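Local coordinates for protein laccase (Botrytis aclada, PDB 3SQR) that oxidises phenolic substrates with molecular oxygen at a set of copper centres, reducing the oxygen to water, and probably serves in lignin degradation and detoxification, at residues 402-407 / 457-462; 453-458 / 505-510; 332-337 / 366-371; 212-217 / 528-533. One frame throughout, in Å; residues are numbered along the deposited sequence. Where two conformers were deposited one is given.

Contact 1 of 4, residues 402-407 / 457-462; sequences FTWTIN and TGFGIW. With NAG (2-acetamido-2-deoxy-beta-D-glucopyranose), chain I.
Trp404 and Phe459 meet rim to rim where the edge strand 402-406 of a cupredoxin-type sheet faces the loop that leads to the type 1 copper ligand His463. Trp404 carries the tight part. Its six-membered ring and the Phe459 ring stand almost perpendicular, planes at 86°, with neither over the face of the other; Trp404 CZ3 lies 3.7 Å from Phe459 CD2. The same CZ3 meets the methyl Thr457 CG2 at 3.6 Å, the methyl lying in the plane of the indole at its edge. The buried indole also meets the rings of His531 and His463, so it is second-shell packing around the copper. Toward solvent the contact is looser. Phe402, with CG anti to its backbone N (chi1 -174°), and the exposed Phe459 reach toward each other tip to tip, Phe402 CZ to Phe459 CE2 at 3.9 Å. Ile461 crosses the indole at about a right angle and brings CD1 to 4.1 Å from Trp404 CH2. At the far end of the strand Asn407 carries an N-linked sugar. An ST turn sets the Phe459 backbone: Thr457 OG1, which donates to Asp455 OD1, accepts from Phe459 N at 3.1 Å, nearly straight at 171°.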
# COMPACT_ATOMS: atom_id res chain seq x y z
N PHE A 402 -6.59 -7.24 -21.83
CA PHE A 402 -5.47 -7.97 -21.25
C PHE A 402 -5.83 -8.28 -19.80
O PHE A 402 -6.18 -7.39 -19.05
CB PHE A 402 -4.23 -7.09 -21.26
CG PHE A 402 -3.00 -7.77 -20.81
CD1 PHE A 402 -2.67 -7.86 -19.46
CD2 PHE A 402 -2.11 -8.28 -21.74
CE1 PHE A 402 -1.52 -8.48 -19.05
CE2 PHE A 402 -0.95 -8.90 -21.33
CZ PHE A 402 -0.66 -9.01 -19.97
N THR A 403 -5.70 -9.54 -19.43
CA THR A 403 -5.98 -9.97 -18.08
C THR A 403 -4.79 -10.77 -17.59
O THR A 403 -4.15 -11.46 -18.38
CB THR A 403 -7.21 -10.85 -17.95
OG1 THR A 403 -7.01 -12.09 -18.65
CG2 THR A 403 -8.46 -10.18 -18.47
N TRP A 404 -4.54 -10.69 -16.29
CA TRP A 404 -3.63 -11.59 -15.59
C TRP A 404 -4.44 -12.76 -15.03
O TRP A 404 -5.58 -12.57 -14.58
CB TRP A 404 -2.92 -10.86 -14.43
CG TRP A 404 -2.18 -9.65 -14.84
CD1 TRP A 404 -2.66 -8.39 -14.83
CD2 TRP A 404 -0.87 -9.58 -15.43
NE1 TRP A 404 -1.72 -7.53 -15.32
CE2 TRP A 404 -0.61 -8.22 -15.69
CE3 TRP A 404 0.09 -10.54 -15.77
CZ2 TRP A 404 0.55 -7.78 -16.28
CZ3 TRP A 404 1.28 -10.09 -16.34
CH2 TRP A 404 1.49 -8.72 -16.59
N THR A 405 -3.81 -13.93 -14.93
CA THR A 405 -4.46 -15.06 -14.38
C THR A 405 -3.60 -15.68 -13.30
O THR A 405 -2.40 -15.59 -13.31
CB THR A 405 -4.77 -16.13 -15.48
OG1 THR A 405 -3.51 -16.53 -16.03
CG2 THR A 405 -5.71 -15.55 -16.59
N ILE A 406 -4.29 -16.28 -12.35
CA ILE A 406 -3.72 -17.07 -11.27
C ILE A 406 -4.32 -18.45 -11.41
O ILE A 406 -5.54 -18.64 -11.29
CB ILE A 406 -4.15 -16.52 -9.94
CG1 ILE A 406 -3.89 -15.00 -9.91
CG2 ILE A 406 -3.38 -17.25 -8.81
CD1 ILE A 406 -2.63 -14.64 -9.25
N ASN A 407 -3.45 -19.40 -11.68
CA ASN A 407 -3.85 -20.73 -12.11
C ASN A 407 -4.98 -20.68 -13.07
O ASN A 407 -6.04 -21.30 -12.87
CB ASN A 407 -4.18 -21.56 -10.88
CG ASN A 407 -2.97 -22.18 -10.33
OD1 ASN A 407 -1.95 -21.54 -10.19
ND2 ASN A 407 -3.08 -23.45 -9.98
N THR A 457 4.63 -15.55 -16.48
CA THR A 457 4.12 -14.68 -17.54
C THR A 457 5.13 -14.46 -18.64
O THR A 457 4.76 -14.03 -19.74
CB THR A 457 3.73 -13.25 -17.04
OG1 THR A 457 4.92 -12.60 -16.60
CG2 THR A 457 2.70 -13.35 -15.93
N GLY A 458 6.41 -14.64 -18.30
CA GLY A 458 7.47 -14.33 -19.23
C GLY A 458 7.88 -12.89 -19.31
O GLY A 458 8.86 -12.57 -19.96
N PHE A 459 7.16 -11.99 -18.62
CA PHE A 459 7.41 -10.56 -18.81
C PHE A 459 8.47 -10.03 -17.87
O PHE A 459 9.02 -8.95 -18.05
CB PHE A 459 6.13 -9.79 -18.61
CG PHE A 459 5.04 -10.17 -19.53
CD1 PHE A 459 5.22 -10.21 -20.90
CD2 PHE A 459 3.79 -10.50 -19.02
CE1 PHE A 459 4.16 -10.55 -21.75
CE2 PHE A 459 2.75 -10.86 -19.87
CZ PHE A 459 2.94 -10.88 -21.23
N GLY A 460 8.79 -10.80 -16.82
CA GLY A 460 9.83 -10.36 -15.97
C GLY A 460 9.53 -9.04 -15.22
O GLY A 460 10.46 -8.36 -14.79
N ILE A 461 8.25 -8.75 -14.99
CA ILE A 461 7.85 -7.59 -14.16
C ILE A 461 7.96 -7.95 -12.67
O ILE A 461 7.60 -9.05 -12.29
CB ILE A 461 6.44 -7.13 -14.46
CG1 ILE A 461 6.33 -6.51 -15.89
CG2 ILE A 461 6.04 -6.06 -13.38
CD1 ILE A 461 4.93 -6.55 -16.52
N TRP A 462 8.47 -7.04 -11.83
CA TRP A 462 8.49 -7.29 -10.36
C TRP A 462 7.20 -6.75 -9.72
O TRP A 462 7.04 -5.51 -9.60
CB TRP A 462 9.72 -6.61 -9.74
CG TRP A 462 10.98 -7.29 -10.08
CD1 TRP A 462 11.51 -7.45 -11.32
CD2 TRP A 462 11.90 -7.91 -9.16
NE1 TRP A 462 12.72 -8.09 -11.24
CE2 TRP A 462 12.97 -8.42 -9.93
CE3 TRP A 462 11.92 -8.08 -7.78
CZ2 TRP A 462 14.04 -9.10 -9.36
CZ3 TRP A 462 13.01 -8.77 -7.20
CH2 TRP A 462 14.05 -9.26 -8.00
C1 NAG I . -1.95 -24.18 -9.48
C2 NAG I . -2.25 -25.12 -8.33
C3 NAG I . -0.99 -25.92 -8.01
C4 NAG I . -0.47 -26.61 -9.25
C5 NAG I . -0.17 -25.54 -10.30
C6 NAG I . 0.42 -26.14 -11.59
C7 NAG I . -3.96 -24.49 -6.65
C8 NAG I . -4.29 -23.78 -5.36
N2 NAG I . -2.71 -24.45 -7.09
O3 NAG I . -1.35 -26.85 -7.04
O4 NAG I . 0.74 -27.28 -8.93
O5 NAG I . -1.41 -24.92 -10.58
O6 NAG I . -0.55 -27.05 -12.08
O7 NAG I . -4.86 -25.08 -7.25

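Contact 2 of 4, residues 453-458 / 505-510; sequences IEDLTG and PGNGYL
Asp455 turns its carboxylate across to the 505-508 turn, CG anti to the backbone N (chi1 -176°), and its two oxygens do different work. OD2 crosses the contact and takes the backbone N-H of Asn507 at 2.8 Å, the donor lying well above the carboxylate plane. OD1 stays with its own segment, gripped by two donors: Thr457 N on the anti side, in an Asx turn, and the Thr457 hydroxyl, whose OG1 donates to the syn lone pair at 2.6 Å. The carboxylate is thus fixed between two turns, the second being the type II turn Pro505-Gly508. Asn507 extends its amide toward Gly458, and one water joins Asn507 OD1, Asp455 O and Gly458 N. On the N-terminal side of Asp455 the segments run as neighbouring antiparallel strands, 448-455 and 509-515, of the cupredoxin-type sheet. Ile453 and Leu510 form a hydrogen-bonded pair, Ile453 N to Leu510 O at 2.8 Å and Leu510 N to Ile453 O at 2.9 Å; on their face of the sheet the side chains cross obliquely, Ile453 CG2 to Leu510 CB at 3.9 Å. On the other face Glu454 and Tyr509 make a non-hydrogen-bonded pair. Their carboxylate and ring planes stand 80° apart, and they touch near the base, Glu454 CG to Tyr509 CB at 4.1 Å. Asp455 N closes the pairing by donating to Gly508 O at 2.8 Å.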
# COMPACT_ATOMS: atom_id res chain seq x y z
N ILE A 453 3.87 -17.86 -5.06
CA ILE A 453 3.29 -17.33 -6.25
C ILE A 453 4.45 -17.20 -7.25
O ILE A 453 5.51 -16.67 -6.95
CB ILE A 453 2.56 -15.99 -6.01
CG1 ILE A 453 1.91 -15.54 -7.33
CG2 ILE A 453 3.48 -14.96 -5.34
CD1 ILE A 453 0.88 -14.43 -7.17
N GLU A 454 4.22 -17.80 -8.40
CA GLU A 454 5.19 -17.90 -9.46
C GLU A 454 4.85 -17.02 -10.60
O GLU A 454 3.70 -16.93 -11.04
CB GLU A 454 5.20 -19.33 -10.01
CG GLU A 454 5.56 -20.37 -9.01
CD GLU A 454 5.63 -21.71 -9.70
OE1 GLU A 454 6.33 -21.79 -10.74
OE2 GLU A 454 4.95 -22.64 -9.22
N ASP A 455 5.86 -16.37 -11.12
CA ASP A 455 5.66 -15.60 -12.35
C ASP A 455 5.95 -16.47 -13.55
O ASP A 455 7.10 -16.63 -13.90
CB ASP A 455 6.64 -14.42 -12.37
CG ASP A 455 6.43 -13.49 -13.62
OD1 ASP A 455 5.51 -13.78 -14.37
OD2 ASP A 455 7.19 -12.53 -13.82
N LEU A 456 4.92 -16.91 -14.25
CA LEU A 456 5.07 -17.71 -15.47
C LEU A 456 4.64 -16.86 -16.64
O LEU A 456 4.27 -17.40 -17.67
CB LEU A 456 4.22 -19.00 -15.40
CG LEU A 456 4.51 -20.00 -14.26
CD1 LEU A 456 3.87 -21.38 -14.55
CD2 LEU A 456 5.98 -20.19 -13.95
N THR A 457 4.63 -15.55 -16.48
CA THR A 457 4.12 -14.68 -17.54
C THR A 457 5.13 -14.46 -18.64
O THR A 457 4.76 -14.03 -19.74
CB THR A 457 3.73 -13.25 -17.04
OG1 THR A 457 4.92 -12.60 -16.60
CG2 THR A 457 2.70 -13.35 -15.93
N GLY A 458 6.41 -14.64 -18.30
CA GLY A 458 7.47 -14.33 -19.23
C GLY A 458 7.88 -12.89 -19.31
O GLY A 458 8.86 -12.57 -19.96
N PRO A 505 9.31 -11.51 -7.83
CA PRO A 505 10.37 -11.16 -8.81
C PRO A 505 10.01 -11.53 -10.20
O PRO A 505 9.52 -12.58 -10.42
CB PRO A 505 11.56 -12.00 -8.34
CG PRO A 505 11.31 -12.15 -6.85
CD PRO A 505 9.82 -12.42 -6.80
N GLY A 506 10.37 -10.67 -11.16
CA GLY A 506 10.13 -10.94 -12.53
C GLY A 506 10.79 -12.25 -12.93
O GLY A 506 11.99 -12.44 -12.69
N ASN A 507 9.94 -13.11 -13.46
CA ASN A 507 10.24 -14.50 -13.91
C ASN A 507 10.68 -15.39 -12.77
O ASN A 507 11.24 -16.48 -13.01
CB ASN A 507 11.31 -14.46 -15.01
CG ASN A 507 10.82 -13.74 -16.25
OD1 ASN A 507 9.66 -13.88 -16.64
ND2 ASN A 507 11.70 -12.97 -16.89
N GLY A 508 10.36 -15.00 -11.55
CA GLY A 508 10.73 -15.76 -10.38
C GLY A 508 9.57 -16.16 -9.54
O GLY A 508 8.48 -16.39 -10.04
N TYR A 509 9.82 -16.34 -8.25
CA TYR A 509 8.73 -16.66 -7.33
C TYR A 509 8.93 -15.98 -5.98
O TYR A 509 10.00 -15.61 -5.55
CB TYR A 509 8.58 -18.18 -7.20
CG TYR A 509 9.74 -18.84 -6.55
CD1 TYR A 509 10.82 -19.31 -7.30
CD2 TYR A 509 9.76 -19.06 -5.16
CE1 TYR A 509 11.89 -19.91 -6.68
CE2 TYR A 509 10.82 -19.66 -4.56
CZ TYR A 509 11.88 -20.09 -5.32
OH TYR A 509 12.91 -20.72 -4.66
N LEU A 510 7.80 -15.81 -5.31
CA LEU A 510 7.74 -15.28 -4.00
C LEU A 510 7.02 -16.30 -3.14
O LEU A 510 5.93 -16.73 -3.49
CB LEU A 510 6.98 -13.97 -4.05
CG LEU A 510 6.63 -13.35 -2.71
CD1 LEU A 510 7.92 -12.87 -1.95
CD2 LEU A 510 5.59 -12.22 -2.86
O HOH W 1 8.06 -15.98 -16.41
O HOH W 2 9.04 -18.50 -12.85
O HOH W 3 11.10 -11.48 -19.28

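Contact 3 of 4, residues 332-337 / 366-371; sequences TTCSTN and GTCEDE
Cys334 and Cys368 are joined by a disulfide, the covalent part of this surface contact, with the two SG atoms 2.0 Å apart. The torsion about the S-S bond is -102°, so the two CB-SG arms are turned nearly perpendicular to each other. Each sulfur lies anti to its own carbonyl carbon and beside the backbone N (chi1 -40° for Cys334 and -47° for Cys368), and both cysteines direct CB toward the partner segment. Their CA atoms are brought to 5.7 Å. Packing around the bridge is slight: Thr333 OG1 sits 3.6 Å from Cys368 SG, and Cys334 SG lies 3.9 Å from Thr367 O. The polar part runs through water. One water accepts from Thr333 N at 3.0 Å and donates to Gly366 O at 2.8 Å, linking the two backbones beside the disulfide. A second lies 2.7 Å from Thr333 OG1 and makes a weak bond to Gly366 O. Within the 366-371 segment, Glu369 N makes a further weak bond to Thr367 OG1.

The two loops lie before and after strand 344-348, an inner strand of a five-stranded sheet, and the second leads on toward strand 387-398. Outside the bridge, Ser335 OG is hydrogen-bonded to Asp273 O, and Asp370 OD2 accepts from Ala503 N and Gln477 NE2, anchoring the later loop to the sheets of the unit that carries the type 1 copper. The S-S link is covalent and the packing around it slight, so the disulfide fixes the spacing of these two irregular, surface-lying loops.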
# COMPACT_ATOMS: atom_id res chain seq x y z
N THR A 332 12.97 3.44 -14.36
CA THR A 332 12.53 3.50 -15.77
C THR A 332 12.45 2.10 -16.41
O THR A 332 11.63 1.87 -17.28
CB THR A 332 13.49 4.36 -16.59
OG1 THR A 332 14.83 3.95 -16.34
CG2 THR A 332 13.34 5.85 -16.19
N THR A 333 13.24 1.17 -15.92
CA THR A 333 13.12 -0.22 -16.39
C THR A 333 11.86 -0.94 -15.87
O THR A 333 11.44 -1.94 -16.43
CB THR A 333 14.33 -1.07 -16.06
OG1 THR A 333 14.54 -1.07 -14.67
CG2 THR A 333 15.61 -0.53 -16.72
N CYS A 334 11.22 -0.35 -14.85
CA CYS A 334 10.06 -0.98 -14.23
C CYS A 334 8.76 -0.56 -14.90
O CYS A 334 7.81 -1.34 -15.09
CB CYS A 334 10.08 -0.66 -12.71
SG CYS A 334 11.62 -0.68 -11.88
N SER A 335 8.67 0.74 -15.18
CA SER A 335 7.58 1.28 -15.92
C SER A 335 7.99 2.68 -16.46
O SER A 335 8.95 3.30 -16.00
CB SER A 335 6.34 1.38 -15.06
OG SER A 335 6.56 2.36 -14.01
N THR A 336 7.22 3.14 -17.43
CA THR A 336 7.51 4.40 -18.11
C THR A 336 6.84 5.59 -17.39
O THR A 336 5.79 5.44 -16.76
CB THR A 336 6.96 4.41 -19.52
OG1 THR A 336 5.57 4.09 -19.50
CG2 THR A 336 7.72 3.35 -20.43
N ASN A 337 7.50 6.73 -17.51
CA ASN A 337 6.95 8.01 -17.09
C ASN A 337 7.55 9.08 -18.01
O ASN A 337 8.74 9.04 -18.40
CB ASN A 337 7.30 8.28 -15.64
CG ASN A 337 6.56 9.44 -15.08
OD1 ASN A 337 5.38 9.35 -14.68
ND2 ASN A 337 7.21 10.56 -15.13
N GLY A 366 19.11 0.87 -9.71
CA GLY A 366 18.36 1.00 -10.93
C GLY A 366 17.53 -0.22 -11.27
O GLY A 366 17.05 -0.37 -12.40
N THR A 367 17.30 -1.06 -10.26
CA THR A 367 16.46 -2.23 -10.44
C THR A 367 15.04 -2.02 -9.97
O THR A 367 14.69 -0.97 -9.42
CB THR A 367 17.05 -3.40 -9.62
OG1 THR A 367 16.88 -3.09 -8.23
CG2 THR A 367 18.58 -3.60 -9.91
N CYS A 368 14.23 -3.05 -10.18
CA CYS A 368 12.81 -3.07 -9.72
C CYS A 368 12.66 -3.99 -8.52
O CYS A 368 11.56 -4.35 -8.17
CB CYS A 368 11.87 -3.46 -10.83
SG CYS A 368 12.21 -2.56 -12.35
N GLU A 369 13.78 -4.34 -7.92
CA GLU A 369 13.79 -5.22 -6.76
C GLU A 369 13.23 -4.53 -5.53
O GLU A 369 13.11 -3.28 -5.46
CB GLU A 369 15.22 -5.70 -6.47
CG GLU A 369 15.76 -6.40 -7.68
CD GLU A 369 17.04 -7.13 -7.42
OE1 GLU A 369 17.47 -7.29 -6.26
OE2 GLU A 369 17.65 -7.49 -8.45
N ASP A 370 12.99 -5.36 -4.53
CA ASP A 370 12.82 -4.85 -3.20
C ASP A 370 14.21 -4.70 -2.57
O ASP A 370 15.24 -5.16 -3.16
CB ASP A 370 12.00 -5.79 -2.30
CG ASP A 370 10.52 -5.86 -2.68
OD1 ASP A 370 10.02 -5.03 -3.46
OD2 ASP A 370 9.81 -6.71 -2.08
N GLU A 371 14.24 -4.13 -1.37
CA GLU A 371 15.46 -4.17 -0.56
C GLU A 371 15.89 -5.62 -0.37
O GLU A 371 15.07 -6.53 -0.35
CB GLU A 371 15.31 -3.45 0.77
CG GLU A 371 15.33 -1.95 0.66
CD GLU A 371 16.68 -1.45 0.25
OE1 GLU A 371 17.62 -1.66 1.02
OE2 GLU A 371 16.81 -0.87 -0.84
O HOH W 4 15.39 1.38 -13.77
O HOH W 5 15.84 -3.31 -13.82

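Contact 4 of 4, residues 212-217 / 528-533; sequences EIWDTA and IAWHAS. With CU (copper (II) ion), chain D; NAG (2-acetamido-2-deoxy-beta-D-glucopyranose), chain B; BMA (beta-D-mannopyranose), chain C.
The type 1 copper site borders this contact, in which the short helix 529-533 packs its Trp530 against helix 210-217. His531 ND1 binds the copper at 2.0 Å, with His463 and Cys526 completing the protein ligands, while the neighbouring Trp530 points its indole at the other helix. Ala217 CB sits over one face of that indole, 3.6 Å from the centroid of the six-membered ring and 17° off its normal, a CH-pi contact. Its closest ring atom is Trp530 CE3, at 3.4 Å. At the edge of the same indole, near its plane, Ile213 CG1 comes to 4.0 Å from Trp530 CH2. Trp214 meets it edge to edge instead, the two side chains sliding past each other in opposite directions with their CE3 atoms 3.8 Å apart. The six-membered end of the Trp214 indole reaches Ser533: Trp214 CH2 to Ser533 CB is 3.7 Å.

The segment axes approach to 11.2 Å and cross at -71°, the gap between them being filled mainly by the two indoles. The pair joins different cupredoxin-type units of the multicopper oxidase: helix 210-217 follows strand 195-205, and helix 529-533 follows the ligand-bearing strand 520-526. The C-terminal tail reaches both helices, Trp214 NE1 being hydrogen-bonded to Asp576 O and Ser533 OG to Asp577 OD2. On another side of helix 210-217 a glycan lies against the protein, and its NAG O6 donates to Asp215 OD2 at 2.9 Å.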
# COMPACT_ATOMS: atom_id res chain seq x y z
N GLU A 212 -9.95 7.78 -17.51
CA GLU A 212 -9.93 8.13 -18.94
C GLU A 212 -8.97 7.30 -19.75
O GLU A 212 -9.09 7.20 -21.01
CB GLU A 212 -9.63 9.61 -19.09
CG GLU A 212 -10.78 10.37 -18.46
CD GLU A 212 -11.11 11.68 -19.09
OE1 GLU A 212 -10.16 12.44 -19.39
OE2 GLU A 212 -12.33 11.96 -19.19
N ILE A 213 -7.99 6.70 -19.08
CA ILE A 213 -6.95 5.99 -19.78
C ILE A 213 -7.00 4.49 -19.56
O ILE A 213 -6.16 3.76 -20.10
CB ILE A 213 -5.58 6.60 -19.46
CG1 ILE A 213 -5.42 6.85 -17.99
CG2 ILE A 213 -5.50 8.04 -20.05
CD1 ILE A 213 -4.11 7.51 -17.61
N TRP A 214 -7.96 4.01 -18.77
CA TRP A 214 -8.05 2.59 -18.46
C TRP A 214 -8.34 1.79 -19.72
O TRP A 214 -7.81 0.69 -19.93
CB TRP A 214 -9.14 2.36 -17.42
CG TRP A 214 -9.70 1.00 -17.31
CD1 TRP A 214 -11.00 0.66 -17.55
CD2 TRP A 214 -9.03 -0.24 -17.00
NE1 TRP A 214 -11.18 -0.67 -17.40
CE2 TRP A 214 -9.99 -1.25 -17.04
CE3 TRP A 214 -7.73 -0.57 -16.68
CZ2 TRP A 214 -9.68 -2.58 -16.79
CZ3 TRP A 214 -7.42 -1.90 -16.46
CH2 TRP A 214 -8.41 -2.88 -16.46
N ASP A 215 -9.22 2.31 -20.58
CA ASP A 215 -9.51 1.54 -21.80
C ASP A 215 -8.28 1.34 -22.69
O ASP A 215 -8.08 0.26 -23.28
CB ASP A 215 -10.71 2.14 -22.57
CG ASP A 215 -12.00 1.94 -21.85
OD1 ASP A 215 -12.25 0.83 -21.35
OD2 ASP A 215 -12.80 2.89 -21.78
N THR A 216 -7.39 2.32 -22.75
CA THR A 216 -6.09 2.12 -23.41
C THR A 216 -5.21 1.19 -22.57
O THR A 216 -4.62 0.24 -23.09
CB THR A 216 -5.35 3.42 -23.61
OG1 THR A 216 -6.19 4.30 -24.36
CG2 THR A 216 -4.01 3.19 -24.34
N ALA A 217 -5.17 1.45 -21.25
CA ALA A 217 -4.23 0.68 -20.40
C ALA A 217 -4.55 -0.79 -20.48
O ALA A 217 -3.66 -1.62 -20.51
CB ALA A 217 -4.26 1.18 -18.93
N ILE A 528 0.10 -2.92 -8.38
CA ILE A 528 0.12 -2.08 -9.57
C ILE A 528 -1.36 -1.98 -9.98
O ILE A 528 -2.01 -3.01 -10.23
CB ILE A 528 0.98 -2.67 -10.68
CG1 ILE A 528 2.46 -2.68 -10.32
CG2 ILE A 528 0.71 -1.87 -12.03
CD1 ILE A 528 3.37 -3.52 -11.27
N ALA A 529 -1.92 -0.78 -9.93
CA ALA A 529 -3.34 -0.64 -10.01
C ALA A 529 -3.88 -1.23 -11.30
O ALA A 529 -4.92 -1.87 -11.27
CB ALA A 529 -3.78 0.87 -9.85
N TRP A 530 -3.17 -1.02 -12.41
CA TRP A 530 -3.59 -1.66 -13.65
C TRP A 530 -3.68 -3.16 -13.52
O TRP A 530 -4.66 -3.72 -14.03
CB TRP A 530 -2.69 -1.31 -14.81
CG TRP A 530 -2.36 0.14 -14.95
CD1 TRP A 530 -1.14 0.70 -14.91
CD2 TRP A 530 -3.28 1.20 -15.24
NE1 TRP A 530 -1.22 2.04 -15.15
CE2 TRP A 530 -2.53 2.36 -15.39
CE3 TRP A 530 -4.66 1.25 -15.51
CZ2 TRP A 530 -3.11 3.58 -15.71
CZ3 TRP A 530 -5.23 2.44 -15.81
CH2 TRP A 530 -4.44 3.59 -15.90
N HIS A 531 -2.70 -3.77 -12.85
CA HIS A 531 -2.64 -5.24 -12.74
C HIS A 531 -3.73 -5.75 -11.84
O HIS A 531 -4.41 -6.73 -12.17
CB HIS A 531 -1.26 -5.69 -12.26
CG HIS A 531 -0.17 -5.36 -13.23
ND1 HIS A 531 1.14 -5.71 -13.03
CD2 HIS A 531 -0.19 -4.68 -14.41
CE1 HIS A 531 1.87 -5.29 -14.05
NE2 HIS A 531 1.07 -4.68 -14.91
N ALA A 532 -3.98 -5.05 -10.74
CA ALA A 532 -5.12 -5.37 -9.90
C ALA A 532 -6.41 -5.33 -10.67
O ALA A 532 -7.23 -6.24 -10.59
CB ALA A 532 -5.17 -4.40 -8.64
N SER A 533 -6.60 -4.26 -11.43
CA SER A 533 -7.81 -4.09 -12.23
C SER A 533 -7.95 -5.16 -13.34
O SER A 533 -9.10 -5.57 -13.68
CB SER A 533 -7.81 -2.72 -12.84
OG SER A 533 -8.32 -1.82 -11.89
CU CU D . 1.68 -6.63 -11.31
C1 NAG B . -15.27 6.88 -17.11
C2 NAG B . -14.50 7.92 -17.87
C3 NAG B . -14.72 7.78 -19.36
C4 NAG B . -14.59 6.31 -19.80
C5 NAG B . -15.41 5.41 -18.92
C6 NAG B . -15.35 3.90 -19.23
C7 NAG B . -14.18 10.08 -16.74
C8 NAG B . -14.81 11.41 -16.42
N2 NAG B . -14.93 9.24 -17.42
O3 NAG B . -13.72 8.55 -19.96
O4 NAG B . -15.02 6.13 -21.14
O5 NAG B . -14.94 5.62 -17.58
O6 NAG B . -14.01 3.53 -19.22
O7 NAG B . -13.05 9.78 -16.45
C1 BMA C . -13.89 5.89 -21.98
C2 BMA C . -14.46 5.30 -23.28
C3 BMA C . -13.31 5.26 -24.28
C4 BMA C . -12.57 6.58 -24.47
C5 BMA C . -12.17 7.29 -23.16
C6 BMA C . -12.08 8.84 -23.24
O2 BMA C . -15.50 6.17 -23.68
O3 BMA C . -13.84 4.74 -25.48
O4 BMA C . -11.39 6.28 -25.17
O5 BMA C . -13.20 7.09 -22.20
O6 BMA C . -11.28 9.56 -24.16

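From the N terminus, helix 210-217 comes first, and its partner 528-533 is the last segment reached, so contact 4 closes a long loop that encloses the other three and ties the second cupredoxin-type unit to the third. Within it, contact 3 closes early, its disulfide joining the loops on either side of strand 344-348 before contact 1 opens. Contact 1 then runs from edge strand 402-406 to loop 457-462; contact 2 starts at 453 and shares Thr457 and Gly458 with it, so the two loops cross. Both reach the same six-stranded sheet. Trp462 touches Cys368 and Glu369 of contact 3 and also Pro505 and Gly506 of contact 2, while Ile461 touches Ile528 and His531 of contact 4.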